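Local structure of periplasmic binding protein/LacI transcriptional regulator (Burkholderia multivorans, 4YLE) at residues 33-38 against 93-98; 84-89 against 107-112; 119-124 against 138-143. The protein probably binds a simple sugar in the periplasm and delivers it to an ABC transporter for uptake. One frame throughout, in Å; residues are numbered along the deposited sequence.

Interaction 1 of 3, residues 33-38 against 93-98; sequences PKVALV and VDAIVL
Strands 34-38 and 95-98 are parallel neighbours in the N-terminal sheet of a type I periplasmic binding protein fold, where V38 N and V97 O, A36 O and V97 N, and A36 N and A95 O hold the two together. The V97 N to A36 O bond is 2.7 Å and runs nearly along the C=O axis. A36 thus gives its N-H to the residue before I96 and its carbonyl to the residue after. Where the strands begin, the pairing changes. D94 N donates to K34 O at 2.8 Å from within the carbonyl plane, and K34 O takes a second, weak bond from A95 N at 3.4 Å. The D94 side chain answers across the same gap: OD2 accepts K34 N at 2.8 Å through its anti lone pair, with an N-H...O angle of 171°. Backbone and carboxylate of D94 therefore both grip K34.

V35, L37, A95 and V97 share one face, where helix 279-295 packs on V35 and A95. There L37 CD1 sits 3.7 Å from V97 CG1, and the other V97 branch, CG2, meets V35 CG1 at 3.9 Å. A36, V38, I96 and L98 line the other face, on which helix 78-90 lies over A36 and V38. V38 CG1 is anti to its backbone N (chi1 174°). It presses on L98 CD1 at 3.4 Å, closer than usual for two carbons.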
loop_
_atom_site.group_PDB
_atom_site.type_symbol
_atom_site.label_atom_id
_atom_site.label_comp_id
_atom_site.label_asym_id
_atom_site.label_seq_id
_atom_site.Cartn_x
_atom_site.Cartn_y
_atom_site.Cartn_z
ATOM N N PRO A 33 -26.587 4.441 6.446
ATOM C CA PRO A 33 -25.717 3.261 6.434
ATOM C C PRO A 33 -24.514 3.455 7.346
ATOM O O PRO A 33 -23.998 4.585 7.464
ATOM C CB PRO A 33 -25.259 3.153 4.971
ATOM C CG PRO A 33 -26.039 4.165 4.207
ATOM C CD PRO A 33 -26.527 5.177 5.177
ATOM N N LYS A 34 -24.048 2.361 7.943
ATOM C CA LYS A 34 -22.837 2.378 8.760
ATOM C C LYS A 34 -21.730 1.653 7.992
ATOM O O LYS A 34 -21.881 0.500 7.604
ATOM C CB LYS A 34 -23.078 1.728 10.121
ATOM C CG LYS A 34 -22.030 2.073 11.189
ATOM C CD LYS A 34 -22.599 1.989 12.625
ATOM C CE LYS A 34 -22.242 0.680 13.349
ATOM N NZ LYS A 34 -22.112 0.856 14.833
ATOM N N VAL A 35 -20.631 2.358 7.761
ATOM C CA VAL A 35 -19.524 1.839 6.948
ATOM C C VAL A 35 -18.290 1.668 7.813
ATOM O O VAL A 35 -17.918 2.583 8.542
ATOM C CB VAL A 35 -19.177 2.793 5.777
ATOM C CG1 VAL A 35 -18.059 2.228 4.932
ATOM C CG2 VAL A 35 -20.407 3.045 4.897
ATOM N N ALA A 36 -17.640 0.510 7.693
ATOM C CA ALA A 36 -16.396 0.227 8.395
ATOM C C ALA A 36 -15.242 0.350 7.429
ATOM O O ALA A 36 -15.290 -0.240 6.349
ATOM C CB ALA A 36 -16.418 -1.175 9.002
ATOM N N LEU A 37 -14.222 1.109 7.832
ATOM C CA LEU A 37 -12.941 1.238 7.069
ATOM C C LEU A 37 -11.881 0.500 7.840
ATOM O O LEU A 37 -11.534 0.909 8.947
ATOM C CB LEU A 37 -12.532 2.696 6.897
ATOM C CG LEU A 37 -11.185 2.924 6.192
ATOM C CD1 LEU A 37 -11.202 2.414 4.770
ATOM C CD2 LEU A 37 -10.847 4.397 6.189
ATOM N N VAL A 38 -11.366 -0.585 7.254
ATOM C CA VAL A 38 -10.419 -1.468 7.942
ATOM C C VAL A 38 -9.073 -1.377 7.248
ATOM O O VAL A 38 -8.946 -1.754 6.101
ATOM C CB VAL A 38 -10.949 -2.907 7.953
ATOM C CG1 VAL A 38 -9.906 -3.906 8.536
ATOM C CG2 VAL A 38 -12.256 -2.954 8.754
ATOM N N VAL A 93 -22.527 -3.782 10.511
ATOM C CA VAL A 93 -22.297 -2.664 9.603
ATOM C C VAL A 93 -22.913 -3.026 8.255
ATOM O O VAL A 93 -23.140 -4.204 7.964
ATOM C CB VAL A 93 -20.792 -2.340 9.422
ATOM C CG1 VAL A 93 -20.175 -1.875 10.747
ATOM C CG2 VAL A 93 -20.037 -3.555 8.855
ATOM N N ASP A 94 -23.156 -2.013 7.431
ATOM C CA ASP A 94 -23.755 -2.207 6.115
ATOM C C ASP A 94 -22.737 -2.389 5.003
ATOM O O ASP A 94 -23.033 -2.969 3.958
ATOM C CB ASP A 94 -24.657 -1.022 5.809
ATOM C CG ASP A 94 -25.748 -0.885 6.844
ATOM O OD1 ASP A 94 -26.625 -1.785 6.917
ATOM O OD2 ASP A 94 -25.690 0.097 7.606
ATOM N N ALA A 95 -21.535 -1.884 5.231
ATOM C CA ALA A 95 -20.478 -2.053 4.267
ATOM C C ALA A 95 -19.146 -2.082 4.982
ATOM O O ALA A 95 -19.007 -1.508 6.058
ATOM C CB ALA A 95 -20.507 -0.926 3.234
ATOM N N ILE A 96 -18.183 -2.760 4.361
ATOM C CA ILE A 96 -16.806 -2.813 4.839
ATOM C C ILE A 96 -15.879 -2.461 3.700
ATOM O O ILE A 96 -15.964 -3.047 2.623
ATOM C CB ILE A 96 -16.423 -4.209 5.364
ATOM C CG1 ILE A 96 -17.201 -4.542 6.624
ATOM C CG2 ILE A 96 -14.916 -4.255 5.661
ATOM C CD1 ILE A 96 -17.062 -5.991 7.051
ATOM N N VAL A 97 -15.010 -1.491 3.945
ATOM C CA VAL A 97 -14.016 -1.049 2.997
ATOM C C VAL A 97 -12.683 -1.513 3.564
ATOM O O VAL A 97 -12.276 -1.033 4.617
ATOM C CB VAL A 97 -14.026 0.471 2.824
ATOM C CG1 VAL A 97 -12.972 0.893 1.843
ATOM C CG2 VAL A 97 -15.431 0.949 2.344
ATOM N N LEU A 98 -12.045 -2.473 2.894
ATOM C CA LEU A 98 -10.934 -3.188 3.480
ATOM C C LEU A 98 -9.656 -2.990 2.664
ATOM O O LEU A 98 -9.671 -3.191 1.446
ATOM C CB LEU A 98 -11.264 -4.680 3.559
ATOM C CG LEU A 98 -10.130 -5.616 3.993
ATOM C CD1 LEU A 98 -9.748 -5.370 5.438
ATOM C CD2 LEU A 98 -10.555 -7.071 3.751
#

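Interaction 2 of 3, residues 84-89 against 107-112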
loop_
_atom_site.group_PDB
_atom_site.type_symbol
_atom_site.label_atom_id
_atom_site.label_comp_id
_atom_site.label_asym_id
_atom_site.label_seq_id
_atom_site.Cartn_x
_atom_site.Cartn_y
_atom_site.Cartn_z
ATOM N N ILE A 84 -10.763 -7.843 13.414
ATOM C CA ILE A 84 -11.481 -6.597 13.261
ATOM C C ILE A 84 -12.664 -6.789 12.321
ATOM O O ILE A 84 -13.777 -6.345 12.618
ATOM C CB ILE A 84 -10.548 -5.509 12.755
ATOM C CG1 ILE A 84 -9.591 -5.133 13.884
ATOM C CG2 ILE A 84 -11.325 -4.278 12.323
ATOM C CD1 ILE A 84 -8.404 -4.341 13.464
ATOM N N VAL A 85 -12.439 -7.458 11.198
ATOM C CA VAL A 85 -13.514 -7.674 10.239
ATOM C C VAL A 85 -14.621 -8.521 10.884
ATOM O O VAL A 85 -15.799 -8.192 10.753
ATOM C CB VAL A 85 -13.007 -8.328 8.949
ATOM C CG1 VAL A 85 -14.148 -8.511 7.951
ATOM C CG2 VAL A 85 -11.899 -7.454 8.314
ATOM N N GLU A 86 -14.256 -9.576 11.609
ATOM C CA GLU A 86 -15.267 -10.383 12.312
ATOM C C GLU A 86 -16.085 -9.535 13.289
ATOM O O GLU A 86 -17.305 -9.678 13.377
ATOM C CB GLU A 86 -14.600 -11.563 13.031
ATOM C CG GLU A 86 -13.986 -12.519 12.020
ATOM C CD GLU A 86 -13.603 -13.875 12.579
ATOM O OE1 GLU A 86 -12.907 -13.929 13.622
ATOM O OE2 GLU A 86 -13.984 -14.886 11.944
ATOM N N GLN A 87 -15.417 -8.610 13.973
ATOM C CA GLN A 87 -16.083 -7.711 14.916
ATOM C C GLN A 87 -17.003 -6.732 14.169
ATOM O O GLN A 87 -18.030 -6.298 14.695
ATOM C CB GLN A 87 -15.018 -6.981 15.740
ATOM C CG GLN A 87 -15.470 -5.761 16.535
ATOM C CD GLN A 87 -14.277 -4.899 16.964
ATOM O OE1 GLN A 87 -13.161 -5.406 17.154
ATOM N NE2 GLN A 87 -14.502 -3.591 17.091
HETATM N N MSE A 88 -16.635 -6.388 12.937
HETATM C CA MSE A 88 -17.488 -5.542 12.107
HETATM C C MSE A 88 -18.728 -6.319 11.654
HETATM O O MSE A 88 -19.791 -5.736 11.457
HETATM C CB MSE A 88 -16.715 -5.012 10.885
HETATM C CG MSE A 88 -15.623 -4.009 11.225
HETATM SE SE MSE A 88 -16.220 -2.457 12.274
HETATM C CE MSE A 88 -15.570 -2.959 14.059
ATOM N N ILE A 89 -18.591 -7.631 11.481
ATOM C CA ILE A 89 -19.725 -8.445 11.035
ATOM C C ILE A 89 -20.745 -8.585 12.164
ATOM O O ILE A 89 -21.946 -8.633 11.903
ATOM C CB ILE A 89 -19.282 -9.853 10.537
ATOM C CG1 ILE A 89 -18.380 -9.713 9.308
ATOM C CG2 ILE A 89 -20.492 -10.709 10.176
ATOM C CD1 ILE A 89 -17.792 -10.991 8.754
ATOM N N VAL A 107 -9.397 -13.454 2.632
ATOM C CA VAL A 107 -10.538 -13.776 1.772
ATOM C C VAL A 107 -11.634 -14.515 2.527
ATOM O O VAL A 107 -12.813 -14.252 2.290
ATOM C CB VAL A 107 -10.124 -14.594 0.540
ATOM C CG1 VAL A 107 -11.358 -15.023 -0.276
ATOM C CG2 VAL A 107 -9.188 -13.766 -0.327
ATOM N N PRO A 108 -11.271 -15.444 3.429
ATOM C CA PRO A 108 -12.357 -16.174 4.111
ATOM C C PRO A 108 -13.329 -15.273 4.892
ATOM O O PRO A 108 -14.552 -15.481 4.854
ATOM C CB PRO A 108 -11.598 -17.117 5.054
ATOM C CG PRO A 108 -10.324 -17.393 4.333
ATOM C CD PRO A 108 -9.952 -16.043 3.718
ATOM N N VAL A 109 -12.798 -14.266 5.576
ATOM C CA VAL A 109 -13.648 -13.439 6.407
ATOM C C VAL A 109 -14.423 -12.453 5.521
ATOM O O VAL A 109 -15.533 -12.043 5.863
ATOM C CB VAL A 109 -12.834 -12.699 7.502
ATOM C CG1 VAL A 109 -11.923 -11.625 6.892
ATOM C CG2 VAL A 109 -13.772 -12.096 8.551
ATOM N N VAL A 110 -13.851 -12.074 4.379
ATOM C CA VAL A 110 -14.617 -11.299 3.399
ATOM C C VAL A 110 -15.819 -12.113 2.949
ATOM O O VAL A 110 -16.927 -11.591 2.867
ATOM C CB VAL A 110 -13.785 -10.912 2.160
ATOM C CG1 VAL A 110 -14.678 -10.382 1.034
ATOM C CG2 VAL A 110 -12.711 -9.884 2.529
ATOM N N LYS A 111 -15.590 -13.378 2.620
ATOM C CA LYS A 111 -16.700 -14.261 2.242
ATOM C C LYS A 111 -17.776 -14.268 3.334
ATOM O O LYS A 111 -18.962 -14.116 3.049
ATOM C CB LYS A 111 -16.192 -15.678 1.983
ATOM N N LYS A 112 -17.340 -14.429 4.581
ATOM C CA LYS A 112 -18.214 -14.392 5.755
ATOM C C LYS A 112 -19.071 -13.135 5.761
ATOM O O LYS A 112 -20.287 -13.193 5.932
ATOM C CB LYS A 112 -17.349 -14.474 7.022
ATOM C CG LYS A 112 -18.073 -14.576 8.367
ATOM C CD LYS A 112 -17.043 -14.896 9.476
ATOM C CE LYS A 112 -17.311 -14.156 10.787
ATOM N NZ LYS A 112 -18.604 -14.550 11.415
HETATM O O HOH W 1 -17.984 -12.477 13.334
#
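E86 O accepts a hydrogen from a water 2.9 Å away, and the same water accepts one from K112 NZ, also at 2.9 Å. This bridge joins helices 78-90 and 107-115, which lie side by side over one face of the N-terminal sheet in the periplasmic binding protein fold. The segments 84-89 and 107-112 run parallel, 4° apart, with axes 9.8 Å from each other. Each helix follows its own strand in the alternating beta-alpha order.

Beneath the water the contact is apolar. Chi1 of V109 (69°) puts CG1 between the backbone N and the carbonyl carbon and leaves CG2 anti to N. V109 CG2 reaches between two side chains of the other helix, 3.5 Å from E86 CG and 3.7 Å from V85 CG1. V109 CG1 also touches V85. On the sheet side V85 packs on V38 and I96, so it is buried between strands and helix.

One turn further on, I89 and K112 meet. The aliphatic part of K112 passes I89 at an oblique angle, with K112 CB, CG, CD and CE all within 4.0 Å of I89 CD1. E86 crosses K112 at about a right angle and sets its carboxylate beside the lysine chain. Its OE2 is 4.7 Å from K112 NZ, too far for a salt bridge, though the opposite charges may still attract. Nearer than NZ is K112 CE, 3.6 Å from E86 OE2.

Interaction 3 of 3, residues 119-124 against 138-143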
loop_
_atom_site.group_PDB
_atom_site.type_symbol
_atom_site.label_atom_id
_atom_site.label_comp_id
_atom_site.label_asym_id
_atom_site.label_seq_id
_atom_site.Cartn_x
_atom_site.Cartn_y
_atom_site.Cartn_z
ATOM N N ILE A 119 -21.891 -5.302 2.126
ATOM C CA ILE A 119 -21.192 -4.953 0.903
ATOM C C ILE A 119 -19.723 -4.785 1.283
ATOM O O ILE A 119 -19.406 -4.067 2.214
ATOM C CB ILE A 119 -21.781 -3.652 0.255
ATOM C CG1 ILE A 119 -23.235 -3.902 -0.187
ATOM C CG2 ILE A 119 -20.936 -3.154 -0.942
ATOM C CD1 ILE A 119 -23.393 -5.002 -1.243
ATOM N N VAL A 120 -18.839 -5.473 0.575
ATOM C CA VAL A 120 -17.393 -5.296 0.780
ATOM C C VAL A 120 -16.745 -4.719 -0.448
ATOM O O VAL A 120 -16.951 -5.207 -1.546
ATOM C CB VAL A 120 -16.728 -6.633 1.118
ATOM C CG1 VAL A 120 -15.232 -6.444 1.351
ATOM C CG2 VAL A 120 -17.427 -7.291 2.323
ATOM N N VAL A 121 -15.933 -3.679 -0.234
ATOM C CA VAL A 121 -15.132 -3.055 -1.256
ATOM C C VAL A 121 -13.690 -3.183 -0.810
ATOM O O VAL A 121 -13.384 -2.967 0.347
ATOM C CB VAL A 121 -15.495 -1.580 -1.437
ATOM C CG1 VAL A 121 -14.643 -0.938 -2.497
ATOM C CG2 VAL A 121 -16.992 -1.424 -1.801
ATOM N N ASN A 122 -12.848 -3.547 -1.758
ATOM C CA ASN A 122 -11.425 -3.810 -1.567
ATOM C C ASN A 122 -10.689 -2.563 -2.014
ATOM O O ASN A 122 -10.894 -2.113 -3.143
ATOM C CB ASN A 122 -11.072 -5.038 -2.411
ATOM C CG ASN A 122 -9.623 -5.479 -2.342
ATOM O OD1 ASN A 122 -9.265 -6.381 -3.089
ATOM N ND2 ASN A 122 -8.807 -4.904 -1.451
ATOM N N ILE A 123 -9.842 -2.015 -1.157
ATOM C CA ILE A 123 -8.947 -0.949 -1.591
ATOM C C ILE A 123 -7.471 -1.264 -1.355
ATOM O O ILE A 123 -7.167 -2.186 -0.619
ATOM C CB ILE A 123 -9.254 0.384 -0.885
ATOM C CG1 ILE A 123 -8.900 0.333 0.612
ATOM C CG2 ILE A 123 -10.761 0.769 -1.087
ATOM C CD1 ILE A 123 -9.133 1.679 1.370
ATOM N N ASP A 124 -6.592 -0.491 -2.023
ATOM C CA ASP A 124 -5.134 -0.445 -1.762
ATOM C C ASP A 124 -4.417 -1.685 -2.285
ATOM O O ASP A 124 -3.702 -1.634 -3.291
ATOM C CB ASP A 124 -4.871 -0.256 -0.272
ATOM C CG ASP A 124 -3.384 -0.241 0.071
ATOM O OD1 ASP A 124 -2.579 0.043 -0.817
ATOM O OD2 ASP A 124 -3.028 -0.498 1.246
ATOM N N ASN A 138 -17.305 -12.044 -5.674
ATOM C CA ASN A 138 -17.010 -10.812 -6.383
ATOM C C ASN A 138 -16.775 -9.692 -5.402
ATOM O O ASN A 138 -17.627 -9.410 -4.569
ATOM C CB ASN A 138 -18.155 -10.457 -7.332
ATOM C CG ASN A 138 -17.842 -9.248 -8.186
ATOM O OD1 ASN A 138 -18.544 -8.237 -8.142
ATOM N ND2 ASN A 138 -16.764 -9.339 -8.959
ATOM N N VAL A 139 -15.610 -9.054 -5.515
ATOM C CA VAL A 139 -15.266 -7.911 -4.680
ATOM C C VAL A 139 -14.706 -6.788 -5.559
ATOM O O VAL A 139 -13.599 -6.920 -6.113
ATOM C CB VAL A 139 -14.237 -8.294 -3.593
ATOM C CG1 VAL A 139 -14.010 -7.124 -2.644
ATOM C CG2 VAL A 139 -14.732 -9.517 -2.820
ATOM N N PRO A 140 -15.457 -5.681 -5.696
ATOM C CA PRO A 140 -14.906 -4.546 -6.444
ATOM C C PRO A 140 -13.627 -4.013 -5.828
ATOM O O PRO A 140 -13.489 -4.036 -4.608
ATOM C CB PRO A 140 -16.023 -3.494 -6.356
ATOM C CG PRO A 140 -16.797 -3.856 -5.176
ATOM C CD PRO A 140 -16.780 -5.357 -5.133
ATOM N N PHE A 141 -12.714 -3.550 -6.676
ATOM C CA PHE A 141 -11.434 -3.010 -6.232
ATOM C C PHE A 141 -11.341 -1.546 -6.600
ATOM O O PHE A 141 -11.718 -1.156 -7.716
ATOM C CB PHE A 141 -10.268 -3.806 -6.849
ATOM C CG PHE A 141 -8.926 -3.325 -6.378
ATOM C CD1 PHE A 141 -8.567 -3.479 -5.060
ATOM C CD2 PHE A 141 -8.059 -2.666 -7.223
ATOM C CE1 PHE A 141 -7.331 -2.988 -4.592
ATOM C CE2 PHE A 141 -6.838 -2.200 -6.757
ATOM C CZ PHE A 141 -6.495 -2.357 -5.455
ATOM N N VAL A 142 -10.899 -0.747 -5.628
ATOM C CA VAL A 142 -10.493 0.639 -5.819
ATOM C C VAL A 142 -9.048 0.794 -5.380
ATOM O O VAL A 142 -8.719 0.624 -4.211
ATOM C CB VAL A 142 -11.397 1.577 -5.011
ATOM C CG1 VAL A 142 -10.978 3.027 -5.183
ATOM C CG2 VAL A 142 -12.847 1.363 -5.392
ATOM N N GLY A 143 -8.169 1.082 -6.326
ATOM C CA GLY A 143 -6.796 1.364 -6.000
ATOM C C GLY A 143 -5.971 1.520 -7.256
ATOM O O GLY A 143 -6.491 1.478 -8.393
HETATM O O HOH W 2 -10.732 -7.241 -5.196
#
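The N122 amide and the F141 ring lie against each other with their planes 70° apart. The amide carbon N122 CG is 3.5 Å from F141 CD1. N122 CB lies in the ring plane at the edge, and D124 O is also at the edge, 3.6 Å from F141 CZ. N122 O approaches obliquely. N122 CG is anti to its backbone N (chi1 -180°), on the side of the sheet where F141 lies.

N122 OD1 takes a hydrogen from a water at 2.7 Å, and that water gives its other hydrogen to V139 O. The amide is also held outside the pair: OD1 by L127 N, ND2 by N125 O.

Strands 119-123 and 141-143 are the parallel strands of a beta-alpha-beta unit, with helix 129-133 in the crossover. N122 N donates to P140 O at 3.0 Å, and N122 O accepts V142 N at 2.8 Å. Opposite N122 and F141, V121 and V142 face helix 279-295, where V121 CG1 meets V142 CG2.

At the strand end D124 N reaches V142 O at 3.2 Å, a more bent bond of 148°. The D124 carboxylate has partners outside the pair: OD2 a salt bridge with K40, OD1 a hydrogen bond to the unidentified ligand.

All three contacts lie in the N-terminal lobe. Neighbouring strands 95-98 and 119-123 join interactions 1 and 3 in one sheet: I96 N is 2.8 Å from I119 O, and L98 O is 2.9 Å from I123 N. The helices of interaction 2 pack on the sheet face that carries A36, V38, I96 and L98. M88 SE is 3.5 Å from A36 CB, and V110 CG2 is 3.7 Å from L98 CD2. V110 CG1 is 4.0 Å from both V120 CG1 and V139 CG2. Near the C-terminal end of strand 119-123, the side chain of D124 is about 3 Å from the bound unknown ligand. The side chain of L37 is about 12 Å from it.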